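Local coordinates for phosphoribosylaminoimidazole carboxylase (Treponema denticola, PDB 5C5D), which catalyses the reversible carboxylation of 5-aminoimidazole ribonucleotide (AIR) by CO2 to give 4-carboxy-5-aminoimidazole ribonucleotide (CAIR), a step of de novo purine biosynthesis, at the interface of chains A and B. Coordinates in Å, arbitrary orientation; residue numbers count along the deposited sequence, not the author numbering. Chains: chain A/B, phosphoribosylaminoimidazole carboxylase.

The interface of chains A and B. Residues chain A 94; chain B 95-96, 99, 115.
The backbone carbonyl oxygen of B:Ala95 is met by two carbons of A:Phe94: its O lies 3.4 Å from the backbone CA and 3.7 Å from CD1, the near ortho carbon of the ring. This is the start of a small, mainly apolar patch in which a phenylalanine of one subunit lies against the matching 3-10 turn, residues 93-96, of its neighbour. The two copies are not related by an exact two-fold here, and the contact is lopsided: A:Phe94 supplies its side chain, whereas B:Ala95 and B:Gly96 offer mostly backbone. CG of A:Phe94 points away from its own carbonyl carbon and sits beside the backbone N (chi1 -61°), which carries the ring along the B:Ala95-B:Gly96 segment towards B:Ile99 and B:Leu115.

At the ring edge, O of B:Gly96 lies in the ring plane 3.5 Å from CE1, an approach that would set the partly negative carbonyl against the partly positive C-H rim. CA of the same glycine touches CD1 at 3.9 Å from one side of the plane. B:Ile99, at the beginning of helix 99-103, comes from the other side and crosses the phenylalanine at about a right angle. Its CG2 methyl is 3.9 Å from CE1, while the CG1-CD1 branch runs on towards B:Leu115, its CD1 3.6 Å from CD2 of that leucine, and the two side chains support each other beside the ring. B:Leu115, in the loop just ahead of helix 117-128, points back towards the ring from the opposite direction and meets its far end.

The ring is thus flanked by backbone and by two branched side chains, all at van der Waals spacing. The patch hides 110 Å² in all, more than half of it on A:Phe94, and probably contributes packing to the eight-subunit assembly. Extended away from CA (chi2 -171°), CD1 of B:Leu115 reaches CE2 of A:Phe94 at 4.0 Å.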
loop_
_atom_site.group_PDB
_atom_site.type_symbol
_atom_site.label_atom_id
_atom_site.label_comp_id
_atom_site.label_asym_id
_atom_site.label_seq_id
_atom_site.Cartn_x
_atom_site.Cartn_y
_atom_site.Cartn_z
ATOM N N PHE A 94 -0.392 -5.005 -8.796
ATOM C CA PHE A 94 0.121 -4.510 -7.516
ATOM C C PHE A 94 -0.370 -3.095 -7.199
ATOM O O PHE A 94 0.388 -2.259 -6.770
ATOM C CB PHE A 94 1.648 -4.550 -7.482
ATOM C CG PHE A 94 2.222 -5.945 -7.632
ATOM C CD1 PHE A 94 2.162 -6.848 -6.595
ATOM C CD2 PHE A 94 2.831 -6.341 -8.793
ATOM C CE1 PHE A 94 2.669 -8.130 -6.717
ATOM C CE2 PHE A 94 3.340 -7.643 -8.920
ATOM C CZ PHE A 94 3.282 -8.521 -7.871
ATOM N N ALA B 95 -3.937 -6.293 -3.208
ATOM C CA ALA B 95 -3.045 -5.601 -4.146
ATOM C C ALA B 95 -1.769 -6.385 -4.386
ATOM O O ALA B 95 -0.674 -5.830 -4.532
ATOM C CB ALA B 95 -2.708 -4.235 -3.650
ATOM N N GLY B 96 -1.889 -7.709 -4.370
ATOM C CA GLY B 96 -0.740 -8.544 -4.663
ATOM C C GLY B 96 0.205 -8.813 -3.520
ATOM O O GLY B 96 1.300 -9.340 -3.719
ATOM N N ILE B 99 3.004 -11.424 -2.441
ATOM C CA ILE B 99 4.354 -11.465 -2.910
ATOM C C ILE B 99 5.386 -11.338 -1.772
ATOM O O ILE B 99 6.456 -11.960 -1.833
ATOM C CB ILE B 99 4.587 -10.366 -4.012
ATOM C CG1 ILE B 99 5.928 -10.612 -4.722
ATOM C CG2 ILE B 99 4.521 -8.971 -3.440
ATOM C CD1 ILE B 99 6.048 -11.957 -5.373
ATOM N N LEU B 115 8.732 -13.663 -11.134
ATOM C CA LEU B 115 7.280 -13.561 -11.250
ATOM C C LEU B 115 6.690 -14.324 -12.440
ATOM O O LEU B 115 5.731 -15.075 -12.262
ATOM C CB LEU B 115 6.836 -12.118 -11.368
ATOM C CG LEU B 115 6.950 -11.241 -10.143
ATOM C CD1 LEU B 115 6.245 -9.940 -10.485
ATOM C CD2 LEU B 115 6.313 -11.910 -8.923
#